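Local coordinates for protein aldehyde dehydrogenase (Anabaena variabilis, PDB 4H7N) that probably catalyses the NAD+-dependent oxidation of aldehydes to carboxylic acids, at residues T54-W59 and D146-L151; Q61-R66 and S90-I95; G100-L105 and A448-F453; N35-A40 and V185-E190. All coordinates share one frame; numbering follows the deposited sequence.

Contact 1: residues T54-W59 and D146-L151; sequences TTLQQW and DTIPAL
Leu56 is the first residue of 54-59 to meet 146-151: its CD1 lies 4.0 Å from Ile148 CD1, methyl against methyl, while the two side chains pass one another running in opposing senses. Their CA atoms, 8.6 Å apart, are the nearest CA pair across the two segments. The other branch of Leu56 faces Leu151 more loosely, CD2 being 4.5 Å from Leu151 CB. One turn later comes Trp59, whose amide nitrogen bonds to Thr55 O at 2.9 Å, as expected within a regular helix. With CG anti to the backbone N (chi1 -173°), the side chain brings the indole up to Ile148 and offers its six-membered ring: CZ3 is 4.0 Å from Ile148 CD1. That methyl sits at the ring edge, near its plane, so this is no CH-pi contact over a face. Ile148 CD1 therefore serves two partners at equal distance, and no hydrogen bond crosses the interface. All three touching residues are buried. Around them, Trp59 also packs on Ala175 and Leu176 of helix 169-176, Ile148 on Trp98 of helix 82-106, and Leu151 on Val157 of strand 156-161, which places the contact where helices meet the sheet.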
loop_
_atom_site.group_PDB
_atom_site.type_symbol
_atom_site.label_atom_id
_atom_site.label_comp_id
_atom_site.label_asym_id
_atom_site.label_seq_id
_atom_site.Cartn_x
_atom_site.Cartn_y
_atom_site.Cartn_z
ATOM N N THR A 54 -24.236 -5.213 -13.815
ATOM C CA THR A 54 -25.439 -4.838 -14.583
ATOM C C THR A 54 -25.634 -3.316 -14.591
ATOM O O THR A 54 -25.881 -2.722 -15.612
ATOM C CB THR A 54 -26.661 -5.565 -14.026
ATOM O OG1 THR A 54 -26.447 -6.959 -14.219
ATOM C CG2 THR A 54 -27.991 -5.142 -14.723
ATOM N N THR A 55 -25.486 -2.714 -13.420
ATOM C CA THR A 55 -25.657 -1.300 -13.233
ATOM C C THR A 55 -24.650 -0.490 -14.039
ATOM O O THR A 55 -25.022 0.450 -14.696
ATOM C CB THR A 55 -25.498 -0.980 -11.732
ATOM O OG1 THR A 55 -26.519 -1.655 -11.011
ATOM C CG2 THR A 55 -25.651 0.442 -11.454
ATOM N N LEU A 56 -23.374 -0.867 -14.001
ATOM C CA LEU A 56 -22.351 -0.154 -14.756
ATOM C C LEU A 56 -22.648 -0.257 -16.247
ATOM O O LEU A 56 -22.498 0.725 -16.993
ATOM C CB LEU A 56 -20.936 -0.706 -14.442
ATOM C CG LEU A 56 -20.162 0.004 -13.334
ATOM C CD1 LEU A 56 -19.891 1.459 -13.657
ATOM C CD2 LEU A 56 -20.865 0.012 -12.009
ATOM N N GLN A 57 -23.086 -1.429 -16.703
ATOM C CA GLN A 57 -23.457 -1.559 -18.116
ATOM C C GLN A 57 -24.674 -0.687 -18.475
ATOM O O GLN A 57 -24.756 -0.187 -19.600
ATOM C CB GLN A 57 -23.694 -3.040 -18.510
ATOM C CG GLN A 57 -22.377 -3.842 -18.476
ATOM C CD GLN A 57 -21.412 -3.504 -19.628
ATOM O OE1 GLN A 57 -21.815 -3.267 -20.752
ATOM N NE2 GLN A 57 -20.136 -3.510 -19.346
ATOM N N GLN A 58 -25.632 -0.552 -17.559
ATOM C CA GLN A 58 -26.772 0.367 -17.772
ATOM C C GLN A 58 -26.268 1.803 -17.899
ATOM O O GLN A 58 -26.769 2.552 -18.735
ATOM C CB GLN A 58 -27.809 0.329 -16.628
ATOM C CG GLN A 58 -28.886 -0.696 -16.778
ATOM C CD GLN A 58 -29.495 -1.212 -15.464
ATOM O OE1 GLN A 58 -29.262 -0.688 -14.365
ATOM N NE2 GLN A 58 -30.316 -2.271 -15.596
ATOM N N TRP A 59 -25.300 2.174 -17.052
ATOM C CA TRP A 59 -24.677 3.506 -17.102
ATOM C C TRP A 59 -23.952 3.685 -18.438
ATOM O O TRP A 59 -24.151 4.703 -19.132
ATOM C CB TRP A 59 -23.746 3.739 -15.891
ATOM C CG TRP A 59 -23.220 5.125 -15.790
ATOM C CD1 TRP A 59 -23.922 6.277 -15.992
ATOM C CD2 TRP A 59 -21.907 5.520 -15.461
ATOM N NE1 TRP A 59 -23.139 7.341 -15.788
ATOM C CE2 TRP A 59 -21.883 6.925 -15.495
ATOM C CE3 TRP A 59 -20.737 4.827 -15.135
ATOM C CZ2 TRP A 59 -20.753 7.654 -15.231
ATOM C CZ3 TRP A 59 -19.613 5.546 -14.878
ATOM C CH2 TRP A 59 -19.619 6.957 -14.938
ATOM N N ASP A 146 -9.398 4.930 -11.731
ATOM C CA ASP A 146 -9.508 4.306 -10.426
ATOM C C ASP A 146 -10.994 4.100 -10.050
ATOM O O ASP A 146 -11.373 3.136 -9.437
ATOM C CB ASP A 146 -8.798 5.170 -9.363
ATOM C CG ASP A 146 -7.257 5.303 -9.608
ATOM O OD1 ASP A 146 -6.568 4.285 -9.786
ATOM O OD2 ASP A 146 -6.768 6.434 -9.619
ATOM N N THR A 147 -11.843 5.018 -10.462
ATOM C CA THR A 147 -13.252 5.021 -10.047
ATOM C C THR A 147 -13.952 3.725 -10.409
ATOM O O THR A 147 -14.711 3.143 -9.605
ATOM C CB THR A 147 -13.966 6.243 -10.673
ATOM O OG1 THR A 147 -13.331 7.459 -10.249
ATOM C CG2 THR A 147 -15.458 6.313 -10.333
ATOM N N ILE A 148 -13.737 3.267 -11.642
ATOM C CA ILE A 148 -14.483 2.108 -12.149
ATOM C C ILE A 148 -14.157 0.838 -11.355
ATOM O O ILE A 148 -15.057 0.187 -10.921
ATOM C CB ILE A 148 -14.278 1.887 -13.662
ATOM C CG1 ILE A 148 -14.868 3.048 -14.468
ATOM C CG2 ILE A 148 -14.831 0.516 -14.077
ATOM C CD1 ILE A 148 -16.368 3.221 -14.341
ATOM N N PRO A 149 -12.869 0.469 -11.187
ATOM C CA PRO A 149 -12.649 -0.735 -10.373
ATOM C C PRO A 149 -13.081 -0.560 -8.925
ATOM O O PRO A 149 -13.614 -1.485 -8.317
ATOM C CB PRO A 149 -11.124 -0.986 -10.498
ATOM C CG PRO A 149 -10.517 0.270 -11.084
ATOM C CD PRO A 149 -11.640 0.938 -11.837
ATOM N N ALA A 150 -12.919 0.628 -8.364
ATOM C CA ALA A 150 -13.397 0.829 -7.009
ATOM C C ALA A 150 -14.915 0.603 -6.900
ATOM O O ALA A 150 -15.377 -0.021 -5.943
ATOM C CB ALA A 150 -13.046 2.212 -6.538
ATOM N N LEU A 151 -15.696 1.093 -7.886
ATOM C CA LEU A 151 -17.118 0.872 -7.845
ATOM C C LEU A 151 -17.451 -0.611 -7.916
ATOM O O LEU A 151 -18.317 -1.062 -7.192
ATOM C CB LEU A 151 -17.863 1.590 -8.985
ATOM C CG LEU A 151 -17.932 3.111 -8.780
ATOM C CD1 LEU A 151 -18.333 3.778 -10.085
ATOM C CD2 LEU A 151 -18.939 3.494 -7.729
#

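Contact 2: residues Q61-R66 and S90-I95; sequences QAILSR and SFLASI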
loop_
_atom_site.group_PDB
_atom_site.type_symbol
_atom_site.label_atom_id
_atom_site.label_comp_id
_atom_site.label_asym_id
_atom_site.label_seq_id
_atom_site.Cartn_x
_atom_site.Cartn_y
_atom_site.Cartn_z
ATOM N N GLN A 61 -24.642 2.178 -21.268
ATOM C CA GLN A 61 -25.677 2.367 -22.276
ATOM C C GLN A 61 -26.209 3.795 -22.322
ATOM O O GLN A 61 -26.379 4.343 -23.409
ATOM C CB GLN A 61 -26.836 1.361 -22.116
ATOM C CG GLN A 61 -26.441 -0.051 -22.548
ATOM C CD GLN A 61 -25.770 -0.073 -23.928
ATOM O OE1 GLN A 61 -26.271 0.531 -24.902
ATOM N NE2 GLN A 61 -24.633 -0.748 -24.019
ATOM N N ALA A 62 -26.498 4.380 -21.167
ATOM C CA ALA A 62 -26.986 5.747 -21.105
ATOM C C ALA A 62 -25.964 6.748 -21.644
ATOM O O ALA A 62 -26.334 7.688 -22.319
ATOM C CB ALA A 62 -27.396 6.134 -19.681
ATOM N N ILE A 63 -24.695 6.559 -21.320
ATOM C CA ILE A 63 -23.643 7.418 -21.829
ATOM C C ILE A 63 -23.565 7.288 -23.327
ATOM O O ILE A 63 -23.483 8.291 -24.048
ATOM C CB ILE A 63 -22.269 7.046 -21.230
ATOM C CG1 ILE A 63 -22.254 7.316 -19.753
ATOM C CG2 ILE A 63 -21.142 7.798 -21.920
ATOM C CD1 ILE A 63 -21.178 6.524 -19.017
ATOM N N LEU A 64 -23.595 6.066 -23.821
ATOM C CA LEU A 64 -23.584 5.863 -25.263
ATOM C C LEU A 64 -24.762 6.508 -25.970
ATOM O O LEU A 64 -24.621 6.944 -27.113
ATOM C CB LEU A 64 -23.603 4.368 -25.576
ATOM C CG LEU A 64 -22.271 3.643 -25.408
ATOM C CD1 LEU A 64 -22.429 2.135 -25.522
ATOM C CD2 LEU A 64 -21.273 4.165 -26.433
ATOM N N SER A 65 -25.938 6.521 -25.335
ATOM C CA SER A 65 -27.103 7.177 -25.932
ATOM C C SER A 65 -26.938 8.687 -26.107
ATOM O O SER A 65 -27.710 9.302 -26.827
ATOM C CB SER A 65 -28.367 6.941 -25.101
ATOM O OG SER A 65 -28.421 7.783 -23.937
ATOM N N ARG A 66 -25.980 9.284 -25.419
ATOM C CA ARG A 66 -25.751 10.723 -25.468
ATOM C C ARG A 66 -24.291 10.993 -25.759
ATOM O O ARG A 66 -23.689 11.943 -25.238
ATOM C CB ARG A 66 -26.208 11.373 -24.148
ATOM C CG ARG A 66 -27.744 11.322 -23.912
ATOM C CD ARG A 66 -28.521 11.950 -25.079
ATOM N NE ARG A 66 -29.904 11.433 -25.259
ATOM C CZ ARG A 66 -30.910 11.747 -24.452
ATOM N NH1 ARG A 66 -32.138 11.282 -24.671
ATOM N NH2 ARG A 66 -30.681 12.556 -23.408
ATOM N N SER A 90 -11.644 4.530 -24.984
ATOM C CA SER A 90 -10.832 3.933 -23.931
ATOM C C SER A 90 -11.590 3.825 -22.583
ATOM O O SER A 90 -11.581 2.774 -21.905
ATOM C CB SER A 90 -9.534 4.705 -23.818
ATOM O OG SER A 90 -8.921 4.486 -22.544
ATOM N N PHE A 91 -12.282 4.883 -22.191
ATOM C CA PHE A 91 -13.227 4.822 -21.044
ATOM C C PHE A 91 -14.281 3.703 -21.192
ATOM O O PHE A 91 -14.490 2.906 -20.294
ATOM C CB PHE A 91 -13.946 6.187 -20.892
ATOM C CG PHE A 91 -15.081 6.195 -19.897
ATOM C CD1 PHE A 91 -14.898 5.777 -18.620
ATOM C CD2 PHE A 91 -16.308 6.650 -20.250
ATOM C CE1 PHE A 91 -15.929 5.815 -17.706
ATOM C CE2 PHE A 91 -17.330 6.714 -19.364
ATOM C CZ PHE A 91 -17.134 6.304 -18.075
ATOM N N LEU A 92 -14.957 3.675 -22.322
ATOM C CA LEU A 92 -15.970 2.649 -22.561
ATOM C C LEU A 92 -15.402 1.210 -22.514
ATOM O O LEU A 92 -16.023 0.315 -21.939
ATOM C CB LEU A 92 -16.675 2.886 -23.891
ATOM C CG LEU A 92 -17.451 4.211 -23.993
ATOM C CD1 LEU A 92 -17.926 4.403 -25.425
ATOM C CD2 LEU A 92 -18.610 4.292 -23.022
ATOM N N ALA A 93 -14.231 0.998 -23.086
ATOM C CA ALA A 93 -13.610 -0.343 -23.052
ATOM C C ALA A 93 -13.160 -0.687 -21.659
ATOM O O ALA A 93 -13.142 -1.854 -21.266
ATOM C CB ALA A 93 -12.434 -0.459 -24.016
ATOM N N SER A 94 -12.776 0.324 -20.893
ATOM C CA SER A 94 -12.352 0.061 -19.531
ATOM C C SER A 94 -13.545 -0.402 -18.635
ATOM O O SER A 94 -13.390 -1.273 -17.779
ATOM C CB SER A 94 -11.598 1.291 -19.013
ATOM O OG SER A 94 -11.546 1.259 -17.629
ATOM N N ILE A 95 -14.749 0.114 -18.869
ATOM C CA ILE A 95 -15.881 -0.338 -18.127
ATOM C C ILE A 95 -16.098 -1.828 -18.425
ATOM O O ILE A 95 -16.311 -2.650 -17.505
ATOM C CB ILE A 95 -17.149 0.437 -18.553
ATOM C CG1 ILE A 95 -17.095 1.919 -18.088
ATOM C CG2 ILE A 95 -18.392 -0.240 -17.988
ATOM C CD1 ILE A 95 -18.326 2.711 -18.549
#
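Two torsions set up the central meeting of Ile63 and Phe91. Phe91 holds CG anti to its own backbone N (chi1 171°), which sets the ring against Ile63. Ile63 answers with an extended CG1 branch (chi2 159°), carrying CD1 outward to meet it. The two side chains meet head-on from the two helices, and CD1 arrives at the ring edge near its plane, 3.9 Å from Phe91 CE2 and 4.2 Å from Phe91 CZ. The contact is thus methyl against ring rim. The second branch of Ile63 is used as well, although loosely: CG2 lies 4.5 Å from Leu92 CD2.

Leu64 and Leu92 supply the tighter meeting. Their chains cross at a slant, and Leu64 CD2 comes within 3.5 Å of Leu92 CD1, a short separation for two methyl carbons. Each leucine thereby gives one methyl to this pair, at the partly exposed side of the interface, whereas Ile63 and Phe91 are buried. Beyond the apolar contact the chain turns: Ser65 OG donates to Ala62 O at 2.6 Å, with a C=O...donor angle of 127°, and Arg66 takes the N-cap position of helix 67-78.

Ile63 also touches Leu70 of helix 67-78, and Phe91 reaches Leu140 and Met144 of helix 139-144. Helices 48-64, 67-78 and 82-106 follow one another in the chain, and the purely apolar interface, with no hydrogen bond between the two segments, is ordinary helix-helix packing in the helical N-terminal part of an aldehyde dehydrogenase fold.

Contact 3: residues G100-L105 and A448-F453; sequences GLAPEL and AGLKRF
Apolar packing joins Leu105 and Ala102 to Leu450. Leu105 CD1 lies 4.0 Å from Leu450 CB, the two leucines approaching at a slant, and Ala102 CB is 4.3 Å from Leu450 CD1. Leu450 holds CG anti to the backbone N (chi1 -171°), which brings its branched end up to Ala102 and leaves CB facing Leu105. Both backbones come close here, the CA atoms of Leu105 and Lys451 being 7.4 Å apart.

At the partly exposed side, the Lys451 chain bends at its third and fourth torsions and brings NZ to 2.9 Å from Leu105 O, near the end of helix 82-106.

Within 448-453 the hydrogen bonds are local: the Arg452 side chain folds back on the short helix, and its NE and NH2 both donate to the one oxygen, Gly449 O, at 3.0 Å and 3.1 Å. The NH2 bond lies on a carbonyl lone pair, whereas NE comes from 41° above the carbonyl plane; the acceptor stays near the guanidinium plane for both. One guanidinium face is covered by Phe453 CZ, 3.5 Å above the plane and over its centre, and Arg452 additionally makes a cation-pi contact with Tyr230.

Around the leucines, Leu450 packs on Trp98 of helix 82-106 and Pro149 of helix 147-153, and Ala102 touches Val49 of helix 48-64; separately, Ala448 packs on Lys456 of the second subunit.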
loop_
_atom_site.group_PDB
_atom_site.type_symbol
_atom_site.label_atom_id
_atom_site.label_comp_id
_atom_site.label_asym_id
_atom_site.label_seq_id
_atom_site.Cartn_x
_atom_site.Cartn_y
_atom_site.Cartn_z
ATOM N N GLY A 100 -15.551 -7.524 -16.709
ATOM C CA GLY A 100 -15.095 -8.868 -17.006
ATOM C C GLY A 100 -14.216 -9.446 -15.928
ATOM O O GLY A 100 -14.275 -10.666 -15.652
ATOM N N LEU A 101 -13.366 -8.617 -15.332
ATOM C CA LEU A 101 -12.370 -9.157 -14.401
ATOM C C LEU A 101 -12.910 -9.309 -13.011
ATOM O O LEU A 101 -12.467 -10.159 -12.280
ATOM C CB LEU A 101 -11.132 -8.285 -14.316
ATOM C CG LEU A 101 -10.284 -8.177 -15.557
ATOM C CD1 LEU A 101 -9.162 -7.154 -15.325
ATOM C CD2 LEU A 101 -9.740 -9.535 -16.002
ATOM N N ALA A 102 -13.849 -8.449 -12.637
ATOM C CA ALA A 102 -14.245 -8.339 -11.235
ATOM C C ALA A 102 -14.771 -9.628 -10.561
ATOM O O ALA A 102 -14.389 -9.864 -9.408
ATOM C CB ALA A 102 -15.213 -7.204 -11.024
ATOM N N PRO A 103 -15.632 -10.432 -11.230
ATOM C CA PRO A 103 -16.198 -11.605 -10.509
ATOM C C PRO A 103 -15.118 -12.535 -9.991
ATOM O O PRO A 103 -15.184 -13.015 -8.869
ATOM C CB PRO A 103 -17.106 -12.265 -11.564
ATOM C CG PRO A 103 -17.529 -11.089 -12.410
ATOM C CD PRO A 103 -16.267 -10.268 -12.554
ATOM N N GLU A 104 -14.109 -12.776 -10.805
ATOM C CA GLU A 104 -13.059 -13.694 -10.424
ATOM C C GLU A 104 -12.240 -13.106 -9.291
ATOM O O GLU A 104 -11.835 -13.812 -8.389
ATOM C CB GLU A 104 -12.187 -13.974 -11.601
ATOM C CG GLU A 104 -10.985 -14.831 -11.321
ATOM C CD GLU A 104 -9.726 -14.153 -11.836
ATOM O OE1 GLU A 104 -9.838 -13.003 -12.352
ATOM O OE2 GLU A 104 -8.633 -14.763 -11.724
ATOM N N LEU A 105 -12.036 -11.799 -9.310
ATOM C CA LEU A 105 -11.244 -11.152 -8.265
ATOM C C LEU A 105 -11.976 -11.083 -6.943
ATOM O O LEU A 105 -11.325 -10.962 -5.912
ATOM C CB LEU A 105 -10.799 -9.726 -8.707
ATOM C CG LEU A 105 -9.893 -9.744 -9.953
ATOM C CD1 LEU A 105 -9.584 -8.341 -10.447
ATOM C CD2 LEU A 105 -8.582 -10.494 -9.703
ATOM N N ALA A 448 -4.368 -6.417 -9.102
ATOM C CA ALA A 448 -4.011 -5.539 -7.967
ATOM C C ALA A 448 -4.663 -4.161 -8.035
ATOM O O ALA A 448 -4.899 -3.531 -7.016
ATOM C CB ALA A 448 -2.499 -5.396 -7.874
ATOM N N GLY A 449 -4.990 -3.720 -9.248
ATOM C CA GLY A 449 -5.698 -2.508 -9.493
ATOM C C GLY A 449 -7.138 -2.492 -8.966
ATOM O O GLY A 449 -7.714 -1.401 -8.760
ATOM N N LEU A 450 -7.731 -3.676 -8.759
ATOM C CA LEU A 450 -9.021 -3.731 -8.135
ATOM C C LEU A 450 -8.855 -4.116 -6.683
ATOM O O LEU A 450 -9.524 -3.602 -5.833
ATOM C CB LEU A 450 -9.952 -4.689 -8.857
ATOM C CG LEU A 450 -11.351 -4.542 -8.299
ATOM C CD1 LEU A 450 -12.310 -4.426 -9.426
ATOM C CD2 LEU A 450 -11.636 -5.732 -7.420
ATOM N N LYS A 451 -7.917 -5.011 -6.396
ATOM C CA LYS A 451 -7.762 -5.485 -5.044
ATOM C C LYS A 451 -7.263 -4.465 -4.051
ATOM O O LYS A 451 -7.538 -4.545 -2.866
ATOM C CB LYS A 451 -6.905 -6.731 -5.055
ATOM C CG LYS A 451 -7.631 -7.873 -5.765
ATOM C CD LYS A 451 -6.842 -9.180 -5.731
ATOM C CE LYS A 451 -7.265 -10.038 -4.540
ATOM N NZ LYS A 451 -8.672 -10.499 -4.716
ATOM N N ARG A 452 -6.596 -3.432 -4.509
ATOM C CA ARG A 452 -6.272 -2.373 -3.596
ATOM C C ARG A 452 -7.472 -1.764 -2.854
ATOM O O ARG A 452 -7.288 -1.151 -1.782
ATOM C CB ARG A 452 -5.387 -1.344 -4.281
ATOM C CG ARG A 452 -6.066 -0.465 -5.235
ATOM C CD ARG A 452 -5.045 0.243 -6.174
ATOM N NE ARG A 452 -5.806 0.443 -7.394
ATOM C CZ ARG A 452 -5.984 1.578 -8.074
ATOM N NH1 ARG A 452 -5.423 2.712 -7.712
ATOM N NH2 ARG A 452 -6.716 1.547 -9.180
ATOM N N PHE A 453 -8.679 -1.889 -3.417
ATOM C CA PHE A 453 -9.883 -1.274 -2.832
ATOM C C PHE A 453 -10.643 -2.185 -1.850
ATOM O O PHE A 453 -11.725 -1.832 -1.420
ATOM C CB PHE A 453 -10.845 -0.837 -3.952
ATOM C CG PHE A 453 -10.273 0.242 -4.826
ATOM C CD1 PHE A 453 -9.828 1.411 -4.274
ATOM C CD2 PHE A 453 -10.056 0.015 -6.154
ATOM C CE1 PHE A 453 -9.267 2.427 -5.066
ATOM C CE2 PHE A 453 -9.443 0.971 -6.942
ATOM C CZ PHE A 453 -9.069 2.179 -6.409
#

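Contact 4: residues N35-A40 and V185-E190; sequences NRARRA and VLIFVE
Ala37 and Ala40, one turn apart on helix 27-46, meet Ile187 and Val185 at strand 186-188, in the alpha/beta layering of a Rossmann-like domain. The strand runs parallel to 156-161, with helix 169-176 between them in sequence, a beta-alpha-beta crossover. Side chains alternate along 185-188: Leu186 and Phe188 pack on helix 169-176, whereas Val185, just before the strand, and Ile187 meet helix 27-46, giving the strand a helix on each face.

The CB atoms of both alanines point at 185-190, and their small size lets helix and chain come near, the CA atoms of Ala37 and Val185 being only 5.0 Å apart. Ile187 also directs its side chain at the helix, so that Ala37 CB and Ile187 CG1 are 3.9 Å apart. The isoleucine touches with the middle of its longer branch; CD1, turned by chi2 of -56°, sits farther from Ala37 CB, at 4.5 Å.

Val185 lies differently. Its CB bond runs across the direction to the helix, and one methyl makes the approach: CG1, anti to the carbonyl carbon (chi1 -62°), reaches Ala40, the last residue of 35-40. No hydrogen bond links the two segments; Val185 and Ile187 instead bond through their backbones to Val157. Next to the alanines, Arg38 forms a salt bridge with Asp204. The tightest approach belongs to Val185 CG1, which is 3.7 Å from both Ala40 CB and Ala40 O.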
loop_
_atom_site.group_PDB
_atom_site.type_symbol
_atom_site.label_atom_id
_atom_site.label_comp_id
_atom_site.label_asym_id
_atom_site.label_seq_id
_atom_site.Cartn_x
_atom_site.Cartn_y
_atom_site.Cartn_z
ATOM N N ASN A 35 -21.406 11.629 3.506
ATOM C CA ASN A 35 -22.255 10.857 4.395
ATOM C C ASN A 35 -23.454 10.234 3.693
ATOM O O ASN A 35 -23.825 9.096 4.011
ATOM C CB ASN A 35 -22.667 11.660 5.635
ATOM C CG ASN A 35 -21.567 11.659 6.708
ATOM O OD1 ASN A 35 -20.881 10.648 6.936
ATOM N ND2 ASN A 35 -21.383 12.786 7.350
ATOM N N ARG A 36 -24.010 10.933 2.713
ATOM C CA ARG A 36 -25.034 10.369 1.838
ATOM C C ARG A 36 -24.497 9.198 1.027
ATOM O O ARG A 36 -25.160 8.169 0.880
ATOM C CB ARG A 36 -25.607 11.471 0.905
ATOM N N ALA A 37 -23.283 9.309 0.487
ATOM C CA ALA A 37 -22.739 8.193 -0.279
ATOM C C ALA A 37 -22.510 6.968 0.640
ATOM O O ALA A 37 -22.780 5.828 0.273
ATOM C CB ALA A 37 -21.451 8.592 -0.988
ATOM N N ARG A 38 -22.063 7.219 1.862
ATOM C CA ARG A 38 -21.829 6.145 2.847
ATOM C C ARG A 38 -23.068 5.350 3.190
ATOM O O ARG A 38 -23.001 4.112 3.347
ATOM C CB ARG A 38 -21.242 6.715 4.137
ATOM C CG ARG A 38 -19.753 6.996 4.023
ATOM C CD ARG A 38 -19.238 7.564 5.338
ATOM N NE ARG A 38 -17.856 7.997 5.228
ATOM C CZ ARG A 38 -16.808 7.177 5.160
ATOM N NH1 ARG A 38 -16.955 5.851 5.247
ATOM N NH2 ARG A 38 -15.586 7.697 5.044
ATOM N N ARG A 39 -24.184 6.066 3.316
ATOM C CA ARG A 39 -25.478 5.450 3.584
ATOM C C ARG A 39 -25.921 4.569 2.425
ATOM O O ARG A 39 -26.493 3.520 2.635
ATOM C CB ARG A 39 -26.530 6.517 3.908
ATOM C CG ARG A 39 -26.469 6.941 5.373
ATOM C CD ARG A 39 -27.688 7.738 5.842
ATOM N NE ARG A 39 -27.331 9.147 5.994
ATOM C CZ ARG A 39 -27.481 10.098 5.068
ATOM N NH1 ARG A 39 -28.057 9.855 3.881
ATOM N NH2 ARG A 39 -27.065 11.323 5.353
ATOM N N ALA A 40 -25.654 4.995 1.202
ATOM C CA ALA A 40 -26.055 4.220 0.037
ATOM C C ALA A 40 -25.107 3.047 -0.260
ATOM O O ALA A 40 -25.474 2.118 -0.995
ATOM C CB ALA A 40 -26.140 5.133 -1.181
ATOM N N VAL A 185 -24.088 6.428 -5.130
ATOM C CA VAL A 185 -22.741 5.982 -4.746
ATOM C C VAL A 185 -21.584 6.472 -5.592
ATOM O O VAL A 185 -20.425 6.263 -5.200
ATOM C CB VAL A 185 -22.604 4.437 -4.596
ATOM C CG1 VAL A 185 -23.514 3.940 -3.483
ATOM C CG2 VAL A 185 -22.837 3.706 -5.899
ATOM N N LEU A 186 -21.874 7.072 -6.749
ATOM C CA LEU A 186 -20.887 7.749 -7.546
ATOM C C LEU A 186 -21.276 9.200 -7.478
ATOM O O LEU A 186 -22.347 9.594 -7.984
ATOM C CB LEU A 186 -20.948 7.278 -8.983
ATOM C CG LEU A 186 -20.071 8.055 -9.932
ATOM C CD1 LEU A 186 -18.633 8.141 -9.476
ATOM C CD2 LEU A 186 -20.125 7.422 -11.311
ATOM N N ILE A 187 -20.459 9.975 -6.784
ATOM C CA ILE A 187 -20.737 11.359 -6.519
ATOM C C ILE A 187 -19.657 12.207 -7.180
ATOM O O ILE A 187 -18.452 11.995 -6.927
ATOM C CB ILE A 187 -20.659 11.621 -4.995
ATOM C CG1 ILE A 187 -21.589 10.693 -4.231
ATOM C CG2 ILE A 187 -21.044 13.050 -4.695
ATOM C CD1 ILE A 187 -23.037 10.754 -4.658
ATOM N N PHE A 188 -20.050 13.156 -8.015
ATOM C CA PHE A 188 -19.092 14.085 -8.622
ATOM C C PHE A 188 -19.133 15.423 -7.860
ATOM O O PHE A 188 -20.223 15.928 -7.606
ATOM C CB PHE A 188 -19.474 14.392 -10.050
ATOM C CG PHE A 188 -19.257 13.248 -10.965
ATOM C CD1 PHE A 188 -18.006 12.989 -11.455
ATOM C CD2 PHE A 188 -20.296 12.425 -11.313
ATOM C CE1 PHE A 188 -17.792 11.935 -12.304
ATOM C CE2 PHE A 188 -20.095 11.350 -12.175
ATOM C CZ PHE A 188 -18.836 11.116 -12.655
ATOM N N VAL A 189 -17.980 15.943 -7.480
ATOM C CA VAL A 189 -17.892 17.240 -6.827
ATOM C C VAL A 189 -16.918 18.104 -7.606
ATOM O O VAL A 189 -15.982 17.620 -8.206
ATOM C CB VAL A 189 -17.501 17.163 -5.347
ATOM C CG1 VAL A 189 -18.534 16.348 -4.561
ATOM C CG2 VAL A 189 -16.164 16.530 -5.159
ATOM N N GLU A 190 -17.155 19.393 -7.589
ATOM C CA GLU A 190 -16.354 20.355 -8.361
ATOM C C GLU A 190 -15.494 21.163 -7.421
ATOM O O GLU A 190 -15.910 21.453 -6.281
ATOM C CB GLU A 190 -17.294 21.327 -9.072
ATOM C CG GLU A 190 -18.014 20.721 -10.256
ATOM C CD GLU A 190 -19.235 21.550 -10.702
ATOM O OE1 GLU A 190 -19.650 22.534 -9.975
ATOM O OE2 GLU A 190 -19.766 21.208 -11.804
#

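In the fold
Contact 1 lies between the other three in the sense that it touches each: its centre is 10 Å from that of contact 2, 12 Å from contact 3 and 14 Å from contact 4. Contact 2 shares helix 48-64 with it, and Ile148 CD1 reaches Ile95 CG1 at 4.0 Å. Toward contact 3 the link is a salt bridge, Asp146 OD1 to Arg452 NH2 at 2.8 Å. Toward contact 4, Trp59 CH2 packs 3.7 Å from Leu186 CD2, on the strand face turned from helix 27-46. Contacts 2, 3 and 4 do not touch one another, although 2 and 3 share helix 82-106. All four lie away from the predicted active-site residue Glu232.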